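Local structure of periplasmic binding protein/LacI transcriptional regulator (Clostridium phytofermentans, 3BRS) at residues Y6-I11 against K259-E264; Y36-E41 against L252-A257; D179-L184 against S192-L197; T203-A208 against V218-I223. The protein probably binds a sugar between its two alpha/beta domains for uptake, as periplasmic binding proteins of ABC transporters do. All coordinates share one frame; numbering follows the deposited sequence.

From the N terminus, residues 6-11 run into the first strand of one parallel sheet and meet the end of helix 246-262, so contact 1 closes a loop of nearly the whole chain. Contact 2 nests inside it: residues 36-41, leading into the edge strand beside 7-11, meet the same helix about two turns earlier, and the two contacts adjoin. Contacts 3 and 4 lie within both loops but follow each other in series, each closing a short loop between a helix and a strand of the second sheet. Their centres are 7 Å apart, yet contact 1 and contact 3 are centred about 41 Å from each other, on opposite sides of the chain's centre.

Contact 1. Residues Y6-I11 against K259-E264; sequences YYMICI and KLLKKE
Leu-261, near the C-terminal end of helix 246-262, packs against the aromatic ring of Tyr-6, and its side chain can be followed outward atom by atom. CB only grazes the ring, 4.1 Å from CE2 of Tyr-6. One bond further, CG settles 3.6 Å from the same CE2. The CD2 branch then leans over the ring face, with Leu-261 CD2 at 3.6 Å from Tyr-6 CD2 and 3.9 Å from the ring centroid. The line to the centroid lies 21° off the ring normal, which makes this a CH-pi contact over the face, displaced toward the rim. Leucine and tyrosine run alongside each other, pointing opposite ways. Tyr-6 has CG anti to its carbonyl carbon (chi1 -71°), a setting that carries the ring out over the helix end. In the fold, this is a helix laid against a parallel alpha/beta sheet, with the chain's first strand, 7-11, meeting its last long helix. Beyond the ring, Leu-261 CD2 also approaches the methyl CE of Met-8 at 4.2 Å, so one methyl serves both an aromatic face and a thioether end. Met-8 is buried and also touches residues earlier in the helix, Val-254, Ala-257 and Leu-258. The helix closes in a Schellman motif at Lys-263, and a salt bridge from Lys-259 NZ, in the last turn, to Glu-264 OE2, 3.1 Å, spans this end.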
loop_
_atom_site.group_PDB
_atom_site.type_symbol
_atom_site.label_atom_id
_atom_site.label_comp_id
_atom_site.label_asym_id
_atom_site.label_seq_id
_atom_site.Cartn_x
_atom_site.Cartn_y
_atom_site.Cartn_z
ATOM N N TYR A 6 9.200 26.745 3.769
ATOM C CA TYR A 6 9.576 25.388 4.134
ATOM C C TYR A 6 9.864 24.530 2.914
ATOM O O TYR A 6 9.121 24.591 1.925
ATOM C CB TYR A 6 8.459 24.812 4.962
ATOM C CG TYR A 6 8.370 25.432 6.365
ATOM C CD1 TYR A 6 7.202 26.070 6.788
ATOM C CD2 TYR A 6 9.456 25.364 7.266
ATOM C CE1 TYR A 6 7.102 26.648 8.062
ATOM C CE2 TYR A 6 9.364 25.951 8.565
ATOM C CZ TYR A 6 8.175 26.572 8.942
ATOM O OH TYR A 6 8.039 27.122 10.209
ATOM N N TYR A 7 10.962 23.749 2.996
ATOM C CA TYR A 7 11.376 22.822 1.936
ATOM C C TYR A 7 11.186 21.341 2.422
ATOM O O TYR A 7 11.825 20.899 3.382
ATOM C CB TYR A 7 12.811 23.154 1.454
ATOM C CG TYR A 7 13.457 22.281 0.408
ATOM C CD1 TYR A 7 14.895 22.050 0.467
ATOM C CD2 TYR A 7 12.694 21.670 -0.635
ATOM C CE1 TYR A 7 15.538 21.206 -0.426
ATOM C CE2 TYR A 7 13.326 20.811 -1.591
ATOM C CZ TYR A 7 14.768 20.593 -1.470
ATOM O OH TYR A 7 15.425 19.789 -2.380
ATOM N N MET A 8 10.297 20.623 1.730
ATOM C CA MET A 8 9.884 19.238 2.053
ATOM C C MET A 8 10.170 18.323 0.864
ATOM O O MET A 8 10.006 18.703 -0.278
ATOM C CB MET A 8 8.385 19.150 2.370
ATOM C CG MET A 8 7.864 20.022 3.558
ATOM S SD MET A 8 6.318 19.376 4.336
ATOM C CE MET A 8 6.117 20.691 5.514
ATOM N N ILE A 9 10.687 17.128 1.107
ATOM C CA ILE A 9 10.908 16.230 -0.063
ATOM C C ILE A 9 10.100 14.992 0.185
ATOM O O ILE A 9 10.248 14.381 1.243
ATOM C CB ILE A 9 12.413 15.888 -0.213
ATOM C CG1 ILE A 9 13.199 17.135 -0.665
ATOM C CG2 ILE A 9 12.612 14.658 -1.236
ATOM C CD1 ILE A 9 14.832 16.857 -0.641
ATOM N N CYS A 10 9.220 14.647 -0.764
ATOM C CA CYS A 10 8.391 13.429 -0.643
ATOM C C CYS A 10 9.037 12.242 -1.371
ATOM O O CYS A 10 9.466 12.403 -2.545
ATOM C CB CYS A 10 6.980 13.712 -1.234
ATOM S SG CYS A 10 6.021 12.191 -1.053
ATOM N N ILE A 11 9.118 11.075 -0.729
ATOM C CA ILE A 11 9.790 9.913 -1.340
ATOM C C ILE A 11 8.832 8.793 -1.332
ATOM O O ILE A 11 8.795 8.045 -0.371
ATOM C CB ILE A 11 11.104 9.494 -0.644
ATOM C CG1 ILE A 11 12.026 10.712 -0.424
ATOM C CG2 ILE A 11 11.784 8.288 -1.341
ATOM C CD1 ILE A 11 13.361 10.354 0.342
ATOM N N LYS A 259 2.970 21.102 11.703
ATOM C CA LYS A 259 2.852 21.191 13.136
ATOM C C LYS A 259 4.191 20.943 13.756
ATOM O O LYS A 259 4.627 21.735 14.592
ATOM C CB LYS A 259 1.801 20.239 13.649
ATOM C CG LYS A 259 0.477 20.579 13.022
ATOM C CD LYS A 259 -0.613 20.550 14.003
ATOM C CE LYS A 259 -1.786 21.347 13.499
ATOM N NZ LYS A 259 -2.283 22.143 14.651
ATOM N N LEU A 260 4.898 19.925 13.285
ATOM C CA LEU A 260 6.191 19.594 13.889
ATOM C C LEU A 260 7.181 20.741 13.800
ATOM O O LEU A 260 7.913 21.001 14.740
ATOM C CB LEU A 260 6.848 18.416 13.185
ATOM C CG LEU A 260 6.059 17.141 13.017
ATOM C CD1 LEU A 260 6.826 16.204 12.066
ATOM C CD2 LEU A 260 5.853 16.503 14.421
ATOM N N LEU A 261 7.249 21.364 12.628
ATOM C CA LEU A 261 8.163 22.474 12.404
ATOM C C LEU A 261 7.761 23.689 13.232
ATOM O O LEU A 261 8.627 24.455 13.611
ATOM C CB LEU A 261 8.117 22.855 10.933
ATOM C CG LEU A 261 9.161 22.570 9.864
ATOM C CD1 LEU A 261 10.244 21.474 10.037
ATOM C CD2 LEU A 261 8.294 22.302 8.742
ATOM N N LYS A 262 6.450 23.905 13.432
ATOM C CA LYS A 262 5.914 24.871 14.430
ATOM C C LYS A 262 6.103 24.412 15.914
ATOM O O LYS A 262 5.821 25.144 16.848
ATOM C CB LYS A 262 4.433 25.141 14.196
ATOM C CG LYS A 262 4.119 26.322 13.381
ATOM C CD LYS A 262 3.850 25.956 11.966
ATOM C CE LYS A 262 3.033 27.050 11.283
ATOM N NZ LYS A 262 1.650 27.147 11.865
ATOM N N LYS A 263 6.584 23.209 16.154
ATOM C CA LYS A 263 6.897 22.839 17.546
ATOM C C LYS A 263 5.597 22.657 18.338
ATOM O O LYS A 263 5.524 22.940 19.548
ATOM C CB LYS A 263 7.777 23.929 18.195
ATOM C CG LYS A 263 9.160 24.031 17.630
ATOM C CD LYS A 263 10.159 23.065 18.280
ATOM C CE LYS A 263 11.549 23.313 17.674
ATOM N NZ LYS A 263 11.920 24.792 17.663
ATOM N N GLU A 264 4.590 22.166 17.630
ATOM C CA GLU A 264 3.231 22.081 18.070
ATOM C C GLU A 264 2.772 20.572 18.140
ATOM O O GLU A 264 3.426 19.709 17.533
ATOM C CB GLU A 264 2.444 23.069 17.183
ATOM C CG GLU A 264 0.996 22.935 17.051
ATOM C CD GLU A 264 0.455 24.070 16.189
ATOM O OE1 GLU A 264 1.274 24.755 15.510
ATOM O OE2 GLU A 264 -0.783 24.315 16.206
#

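Contact 2. Residues Y36-E41 against L252-A257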
loop_
_atom_site.group_PDB
_atom_site.type_symbol
_atom_site.label_atom_id
_atom_site.label_comp_id
_atom_site.label_asym_id
_atom_site.label_seq_id
_atom_site.Cartn_x
_atom_site.Cartn_y
_atom_site.Cartn_z
ATOM N N TYR A 36 -0.529 25.678 1.629
ATOM C CA TYR A 36 0.361 26.204 2.649
ATOM C C TYR A 36 1.641 26.906 2.139
ATOM O O TYR A 36 2.479 27.310 2.951
ATOM C CB TYR A 36 0.687 25.117 3.649
ATOM C CG TYR A 36 -0.527 24.640 4.439
ATOM C CD1 TYR A 36 -1.228 23.504 4.056
ATOM C CD2 TYR A 36 -0.969 25.323 5.584
ATOM C CE1 TYR A 36 -2.335 23.059 4.787
ATOM C CE2 TYR A 36 -2.073 24.875 6.313
ATOM C CZ TYR A 36 -2.728 23.744 5.909
ATOM O OH TYR A 36 -3.809 23.282 6.613
ATOM N N GLU A 37 1.793 27.068 0.810
ATOM C CA GLU A 37 2.969 27.747 0.259
ATOM C C GLU A 37 4.275 27.013 0.655
ATOM O O GLU A 37 5.165 27.590 1.320
ATOM C CB GLU A 37 3.024 29.181 0.793
ATOM C CG GLU A 37 1.857 30.072 0.407
ATOM C CD GLU A 37 2.301 31.504 0.074
ATOM O OE1 GLU A 37 3.288 32.020 0.681
ATOM O OE2 GLU A 37 1.643 32.120 -0.800
ATOM N N ILE A 38 4.381 25.752 0.250
ATOM C CA ILE A 38 5.488 24.913 0.680
ATOM C C ILE A 38 6.306 24.603 -0.568
ATOM O O ILE A 38 5.750 24.392 -1.629
ATOM C CB ILE A 38 4.975 23.583 1.419
ATOM C CG1 ILE A 38 4.608 23.867 2.887
ATOM C CG2 ILE A 38 6.065 22.545 1.443
ATOM C CD1 ILE A 38 3.535 23.017 3.556
ATOM N N LYS A 39 7.628 24.583 -0.469
ATOM C CA LYS A 39 8.390 24.050 -1.581
ATOM C C LYS A 39 8.465 22.518 -1.444
ATOM O O LYS A 39 9.012 22.062 -0.494
ATOM C CB LYS A 39 9.781 24.684 -1.665
ATOM C CG LYS A 39 10.686 24.026 -2.684
ATOM C CD LYS A 39 11.877 24.912 -3.069
ATOM C CE LYS A 39 13.020 24.069 -3.682
ATOM N NZ LYS A 39 14.407 24.468 -3.193
ATOM N N LEU A 40 7.955 21.748 -2.414
ATOM C CA LEU A 40 7.830 20.261 -2.324
ATOM C C LEU A 40 8.464 19.625 -3.568
ATOM O O LEU A 40 8.030 19.900 -4.703
ATOM C CB LEU A 40 6.358 19.834 -2.305
ATOM C CG LEU A 40 5.796 18.656 -1.460
ATOM C CD1 LEU A 40 4.530 18.091 -2.085
ATOM C CD2 LEU A 40 6.769 17.527 -0.991
ATOM N N GLU A 41 9.494 18.792 -3.364
ATOM C CA GLU A 41 10.005 17.967 -4.459
ATOM C C GLU A 41 9.582 16.463 -4.216
ATOM O O GLU A 41 9.331 16.065 -3.069
ATOM C CB GLU A 41 11.539 18.188 -4.635
ATOM C CG GLU A 41 12.044 19.660 -5.042
ATOM C CD GLU A 41 13.620 19.851 -4.983
ATOM O OE1 GLU A 41 14.357 19.005 -4.344
ATOM O OE2 GLU A 41 14.156 20.861 -5.615
ATOM N N LEU A 252 -2.435 15.182 4.557
ATOM C CA LEU A 252 -2.143 15.227 5.969
ATOM C C LEU A 252 -0.655 15.156 6.250
ATOM O O LEU A 252 -0.186 15.756 7.213
ATOM C CB LEU A 252 -2.846 14.056 6.735
ATOM C CG LEU A 252 -4.387 13.900 6.573
ATOM C CD1 LEU A 252 -4.998 12.664 7.323
ATOM C CD2 LEU A 252 -5.200 15.165 6.877
ATOM N N GLY A 253 0.099 14.385 5.466
ATOM C CA GLY A 253 1.527 14.171 5.766
ATOM C C GLY A 253 2.129 15.585 5.723
ATOM O O GLY A 253 2.873 16.029 6.618
ATOM N N VAL A 254 1.791 16.300 4.677
ATOM C CA VAL A 254 2.316 17.685 4.523
ATOM C C VAL A 254 1.838 18.624 5.632
ATOM O O VAL A 254 2.636 19.113 6.463
ATOM C CB VAL A 254 2.043 18.304 3.110
ATOM C CG1 VAL A 254 2.597 19.762 3.040
ATOM C CG2 VAL A 254 2.741 17.461 2.050
ATOM N N GLU A 255 0.541 18.902 5.625
ATOM C CA GLU A 255 -0.077 19.702 6.652
ATOM C C GLU A 255 0.475 19.477 8.079
ATOM O O GLU A 255 0.799 20.426 8.747
ATOM C CB GLU A 255 -1.581 19.459 6.594
ATOM C CG GLU A 255 -2.369 20.299 7.509
ATOM C CD GLU A 255 -3.811 19.918 7.421
ATOM O OE1 GLU A 255 -4.120 18.763 7.824
ATOM O OE2 GLU A 255 -4.620 20.740 6.932
ATOM N N LYS A 256 0.613 18.241 8.519
ATOM C CA LYS A 256 0.963 17.946 9.888
ATOM C C LYS A 256 2.482 17.956 10.071
ATOM O O LYS A 256 2.969 18.028 11.191
ATOM C CB LYS A 256 0.463 16.558 10.324
ATOM C CG LYS A 256 -1.069 16.361 10.337
ATOM C CD LYS A 256 -1.751 17.279 11.330
ATOM C CE LYS A 256 -3.215 16.845 11.587
ATOM N NZ LYS A 256 -4.174 17.595 10.741
ATOM N N ALA A 257 3.224 17.866 8.976
ATOM C CA ALA A 257 4.691 18.131 8.994
ATOM C C ALA A 257 4.863 19.572 9.439
ATOM O O ALA A 257 5.890 19.938 10.053
ATOM C CB ALA A 257 5.282 17.990 7.606
#
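Tyr-36 and Glu-255 meet through a single polar bond, in which the phenol OH donates to Glu-255 OE2 at 2.7 Å. The carboxylate oxygen accepts through its anti lone pair, the one turned away from OE1, and lies at the ring's edge near its plane. Ring and carboxylate planes stand 78° apart. Carbon also takes part, since Glu-255 CG comes within 3.4 Å of Tyr-36 OH. Deeper in, Ile-38 and Val-254 meet end-on, methyl to methyl, and Ile-38 CD1 and Val-254 CG1 are tightly packed at 3.4 Å. Both contacts press helix 246-262 against the turn that joins helix 20-36 to edge strand 39-42, a helix-to-strand connection of the parallel alpha/beta fold. Helix 20-36 ends there in a Schellman motif, with Glu-37 at positive phi, and the chain then turns so that Ile-38 faces helix 246-262. The torsions of Glu-255 carry the acid to the phenol: CG is anti to the backbone N (chi1 -175°) and the chain stays extended beyond it. One shell out, Lys-256 NZ holds the other oxygen, OE1, in a salt bridge of 3.1 Å, coming from above the carboxylate plane. The two grips would tend to fix the rotation of the group and probably help keep it ionised. Around the apolar pair, Val-254 also touches Ala-29 and Ala-32 of helix 20-36, while Met-8 of strand 7-11 packs on Ile-38.

Contact 3. Residues D179-L184 against S192-L197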
loop_
_atom_site.group_PDB
_atom_site.type_symbol
_atom_site.label_atom_id
_atom_site.label_comp_id
_atom_site.label_asym_id
_atom_site.label_seq_id
_atom_site.Cartn_x
_atom_site.Cartn_y
_atom_site.Cartn_z
ATOM N N ASP A 179 0.700 -13.623 -14.460
ATOM C CA ASP A 179 1.406 -14.935 -14.409
ATOM C C ASP A 179 1.119 -15.759 -13.187
ATOM O O ASP A 179 0.825 -16.913 -13.300
ATOM C CB ASP A 179 2.882 -14.721 -14.400
ATOM C CG ASP A 179 3.381 -14.240 -15.699
ATOM O OD1 ASP A 179 2.562 -13.947 -16.613
ATOM O OD2 ASP A 179 4.621 -14.185 -15.797
ATOM N N GLY A 180 1.233 -15.168 -12.004
ATOM C CA GLY A 180 1.060 -15.938 -10.719
ATOM C C GLY A 180 -0.378 -16.347 -10.556
ATOM O O GLY A 180 -0.672 -17.388 -9.994
ATOM N N THR A 181 -1.291 -15.542 -11.075
ATOM C CA THR A 181 -2.712 -15.913 -11.098
ATOM C C THR A 181 -2.989 -17.100 -12.026
ATOM O O THR A 181 -3.722 -18.077 -11.695
ATOM C CB THR A 181 -3.542 -14.701 -11.581
ATOM O OG1 THR A 181 -3.423 -13.661 -10.578
ATOM C CG2 THR A 181 -4.967 -15.056 -11.565
ATOM N N VAL A 182 -2.380 -17.029 -13.211
ATOM C CA VAL A 182 -2.485 -18.142 -14.122
ATOM C C VAL A 182 -1.895 -19.368 -13.456
ATOM O O VAL A 182 -2.493 -20.422 -13.507
ATOM C CB VAL A 182 -1.775 -17.827 -15.471
ATOM C CG1 VAL A 182 -1.600 -19.138 -16.299
ATOM C CG2 VAL A 182 -2.649 -16.775 -16.284
ATOM N N GLU A 183 -0.722 -19.244 -12.829
ATOM C CA GLU A 183 -0.078 -20.434 -12.210
ATOM C C GLU A 183 -0.935 -21.032 -11.096
ATOM O O GLU A 183 -1.193 -22.240 -11.065
ATOM C CB GLU A 183 1.329 -20.089 -11.699
ATOM C CG GLU A 183 1.984 -21.201 -10.858
ATOM C CD GLU A 183 3.424 -20.864 -10.431
ATOM O OE1 GLU A 183 3.680 -19.690 -10.034
ATOM O OE2 GLU A 183 4.295 -21.772 -10.516
ATOM N N LEU A 184 -1.432 -20.196 -10.203
ATOM C CA LEU A 184 -2.281 -20.704 -9.131
ATOM C C LEU A 184 -3.557 -21.342 -9.633
ATOM O O LEU A 184 -3.904 -22.421 -9.157
ATOM C CB LEU A 184 -2.681 -19.597 -8.129
ATOM C CG LEU A 184 -1.842 -19.180 -6.911
ATOM C CD1 LEU A 184 -0.358 -19.115 -7.208
ATOM C CD2 LEU A 184 -2.372 -17.844 -6.406
ATOM N N SER A 192 -11.903 -20.804 -5.702
ATOM C CA SER A 192 -13.129 -20.198 -6.139
ATOM C C SER A 192 -13.112 -18.702 -5.776
ATOM O O SER A 192 -14.077 -17.985 -6.078
ATOM C CB SER A 192 -14.264 -20.829 -5.342
ATOM O OG SER A 192 -14.039 -20.554 -3.951
ATOM N N VAL A 193 -12.058 -18.258 -5.070
ATOM C CA VAL A 193 -11.883 -16.852 -4.663
ATOM C C VAL A 193 -10.410 -16.535 -4.784
ATOM O O VAL A 193 -9.576 -17.197 -4.161
ATOM C CB VAL A 193 -12.306 -16.525 -3.173
ATOM C CG1 VAL A 193 -12.341 -15.023 -2.979
ATOM C CG2 VAL A 193 -13.712 -16.994 -2.799
ATOM N N MET A 194 -10.106 -15.542 -5.605
ATOM C CA MET A 194 -8.823 -14.889 -5.603
ATOM C C MET A 194 -8.762 -13.572 -4.790
ATOM O O MET A 194 -9.689 -12.709 -4.812
ATOM C CB MET A 194 -8.346 -14.676 -7.060
ATOM C CG MET A 194 -8.035 -16.010 -7.739
ATOM S SD MET A 194 -6.346 -16.748 -7.333
ATOM C CE MET A 194 -5.255 -15.387 -7.233
ATOM N N VAL A 195 -7.668 -13.410 -4.034
ATOM C CA VAL A 195 -7.483 -12.116 -3.292
ATOM C C VAL A 195 -6.302 -11.329 -3.829
ATOM O O VAL A 195 -5.181 -11.844 -3.888
ATOM C CB VAL A 195 -7.295 -12.393 -1.793
ATOM C CG1 VAL A 195 -7.291 -11.112 -0.999
ATOM C CG2 VAL A 195 -8.403 -13.304 -1.308
ATOM N N GLY A 196 -6.505 -10.090 -4.241
ATOM C CA GLY A 196 -5.351 -9.212 -4.631
ATOM C C GLY A 196 -5.189 -8.176 -3.540
ATOM O O GLY A 196 -6.139 -7.450 -3.202
ATOM N N LEU A 197 -3.968 -8.038 -2.993
ATOM C CA LEU A 197 -3.744 -7.179 -1.780
ATOM C C LEU A 197 -3.380 -5.674 -2.108
ATOM O O LEU A 197 -3.241 -4.783 -1.251
ATOM C CB LEU A 197 -2.705 -7.865 -0.838
ATOM C CG LEU A 197 -3.308 -9.094 -0.078
ATOM C CD1 LEU A 197 -2.193 -9.560 0.958
ATOM C CD2 LEU A 197 -4.683 -8.670 0.533
#
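Met-194, on strand 191-196, sends its side chain toward helix 174-187 and makes the contact chiefly with the terminal methyl CE. That methyl lies 3.9 Å from Leu-184 CD2 and 4.2 Å from Thr-181 OG1, bridging positions about one helical turn apart. The shape of the methionine explains this economy. Its CG is anti to the carbonyl carbon (chi1 -67°), and the chain then bends at both chi2 (-81°) and chi3 (-37°), curling so that CE leads toward the helix. Leu-184 answers with its CD2 branch, the two side chains crossing at a slant. Thr-181 straddles the methyl's approach, with OG1 and, slightly farther off, CG2 near CE. The hydroxyl oxygen has its polar need met within its own helix, by a hydrogen bond with Ala-177 O, and its approach to the methionine methyl is a loose van der Waals one. All three residues are buried, and 123 Å² of surface is hidden between the two segments. The closest CA atoms, those of Thr-181 and Met-194, are 8.3 Å apart, a separation spanned by side chains alone. Ile-137 of strand 133-138 touches all three of these residues from the neighbouring strand. Helix 199-211 flanks them as well, with Ala-205 and Ala-208 against Thr-181 and Ile-209 against Met-194, while Leu-220 of strand 219-224 reaches Met-194 from the next strand of the sheet.

Contact 4. Residues T203-A208 against V218-I223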
loop_
_atom_site.group_PDB
_atom_site.type_symbol
_atom_site.label_atom_id
_atom_site.label_comp_id
_atom_site.label_asym_id
_atom_site.label_seq_id
_atom_site.Cartn_x
_atom_site.Cartn_y
_atom_site.Cartn_z
ATOM N N THR A 203 -5.504 -6.013 -10.322
ATOM C CA THR A 203 -5.638 -5.845 -11.739
ATOM C C THR A 203 -5.062 -7.023 -12.529
ATOM O O THR A 203 -5.672 -7.432 -13.449
ATOM C CB THR A 203 -4.870 -4.633 -12.206
ATOM O OG1 THR A 203 -5.263 -3.500 -11.434
ATOM C CG2 THR A 203 -5.163 -4.354 -13.683
ATOM N N GLY A 204 -3.868 -7.532 -12.210
ATOM C CA GLY A 204 -3.346 -8.629 -12.944
ATOM C C GLY A 204 -4.161 -9.876 -12.787
ATOM O O GLY A 204 -4.356 -10.569 -13.789
ATOM N N ALA A 205 -4.669 -10.139 -11.549
ATOM C CA ALA A 205 -5.624 -11.267 -11.305
ATOM C C ALA A 205 -6.897 -11.129 -12.084
ATOM O O ALA A 205 -7.395 -12.138 -12.565
ATOM C CB ALA A 205 -5.992 -11.348 -9.809
ATOM N N ALA A 206 -7.460 -9.905 -12.181
ATOM C CA ALA A 206 -8.767 -9.816 -12.896
ATOM C C ALA A 206 -8.523 -10.083 -14.368
ATOM O O ALA A 206 -9.318 -10.733 -14.974
ATOM C CB ALA A 206 -9.340 -8.445 -12.733
ATOM N N ARG A 207 -7.431 -9.580 -14.967
ATOM C CA ARG A 207 -7.183 -9.911 -16.398
ATOM C C ARG A 207 -7.031 -11.404 -16.696
ATOM O O ARG A 207 -7.621 -11.941 -17.648
ATOM C CB ARG A 207 -5.947 -9.214 -16.921
ATOM C CG ARG A 207 -6.076 -7.776 -16.720
ATOM C CD ARG A 207 -5.302 -7.064 -17.736
ATOM N NE ARG A 207 -3.949 -6.787 -17.309
ATOM C CZ ARG A 207 -3.495 -5.566 -17.042
ATOM N NH1 ARG A 207 -2.233 -5.401 -16.705
ATOM N NH2 ARG A 207 -4.295 -4.512 -17.133
ATOM N N ALA A 208 -6.207 -12.043 -15.881
ATOM C CA ALA A 208 -5.902 -13.442 -15.994
ATOM C C ALA A 208 -7.177 -14.246 -15.846
ATOM O O ALA A 208 -7.472 -15.100 -16.686
ATOM C CB ALA A 208 -4.864 -13.847 -14.926
ATOM N N VAL A 218 -14.535 -18.155 -10.677
ATOM C CA VAL A 218 -13.641 -17.573 -9.693
ATOM C C VAL A 218 -14.018 -16.094 -9.432
ATOM O O VAL A 218 -14.021 -15.271 -10.341
ATOM C CB VAL A 218 -12.159 -17.758 -10.106
ATOM C CG1 VAL A 218 -11.103 -17.021 -9.120
ATOM C CG2 VAL A 218 -11.899 -19.302 -10.326
ATOM N N LYS A 219 -14.374 -15.805 -8.183
ATOM C CA LYS A 219 -14.555 -14.444 -7.700
ATOM C C LYS A 219 -13.271 -13.829 -7.084
ATOM O O LYS A 219 -12.405 -14.523 -6.546
ATOM C CB LYS A 219 -15.668 -14.435 -6.681
ATOM C CG LYS A 219 -17.088 -14.627 -7.311
ATOM C CD LYS A 219 -18.035 -14.955 -6.144
ATOM C CE LYS A 219 -19.422 -15.399 -6.547
ATOM N NZ LYS A 219 -19.863 -16.486 -5.607
ATOM N N LEU A 220 -13.229 -12.506 -7.177
ATOM C CA LEU A 220 -12.101 -11.692 -6.890
ATOM C C LEU A 220 -12.530 -10.607 -5.926
ATOM O O LEU A 220 -13.587 -9.941 -6.047
ATOM C CB LEU A 220 -11.518 -11.120 -8.190
ATOM C CG LEU A 220 -10.368 -10.095 -8.160
ATOM C CD1 LEU A 220 -9.059 -10.633 -7.492
ATOM C CD2 LEU A 220 -10.044 -9.601 -9.555
ATOM N N VAL A 221 -11.722 -10.484 -4.893
ATOM C CA VAL A 221 -11.871 -9.435 -3.904
ATOM C C VAL A 221 -10.475 -8.832 -3.750
ATOM O O VAL A 221 -9.450 -9.503 -4.050
ATOM C CB VAL A 221 -12.353 -10.026 -2.522
ATOM C CG1 VAL A 221 -13.756 -10.600 -2.649
ATOM C CG2 VAL A 221 -11.457 -11.107 -2.046
ATOM N N CYS A 222 -10.416 -7.567 -3.326
ATOM C CA CYS A 222 -9.090 -6.891 -3.199
ATOM C C CYS A 222 -9.149 -5.721 -2.259
ATOM O O CYS A 222 -10.226 -5.145 -1.987
ATOM C CB CYS A 222 -8.572 -6.361 -4.563
ATOM S SG CYS A 222 -9.849 -5.229 -5.332
ATOM N N ILE A 223 -7.964 -5.353 -1.822
ATOM C CA ILE A 223 -7.638 -4.028 -1.298
ATOM C C ILE A 223 -7.088 -3.184 -2.475
ATOM O O ILE A 223 -6.166 -3.610 -3.189
ATOM C CB ILE A 223 -6.614 -4.075 -0.157
ATOM C CG1 ILE A 223 -7.147 -4.968 0.984
ATOM C CG2 ILE A 223 -6.297 -2.661 0.328
ATOM C CD1 ILE A 223 -6.033 -5.439 2.020
#
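Helix 199-211 passes close over strand 219-224, the CA atoms of Ala-206 and Leu-220 being 7.1 Å apart, with no hydrogen bond between the two segments. Small side chains on the helix go with this closeness, and one leucine makes the whole connection. Leu-220 divides its two methyls between consecutive alanines: CD1 lies 3.9 Å from Ala-205 CB, and CD2 lies 3.5 Å from Ala-206 CB. The second pair is tighter than usual carbon contact, and the same CD2 comes within 3.6 Å of Ala-206 CA, so it rests on the helix backbone as much as on the side chain. The fork is aimed by the first torsion, which sets CG anti to the backbone N (chi1 174°) and lifts both branches off the strand toward the helix. Ala-205 directs its CB at the strand, and Leu-220 likewise points its own toward the helix. The two segments bury 112 Å² between them. Phe-238 in a nearby loop packs on Leu-220 too. On the strand, Val-221 turns instead to helix 113-127, so successive residues serve different helices. Strand 191-196, helix 199-211 and strand 219-224 together form a beta-alpha-beta unit with parallel strands side by side, and this contact seats its helix on the second strand, as in the alpha/beta domains of periplasmic binding proteins.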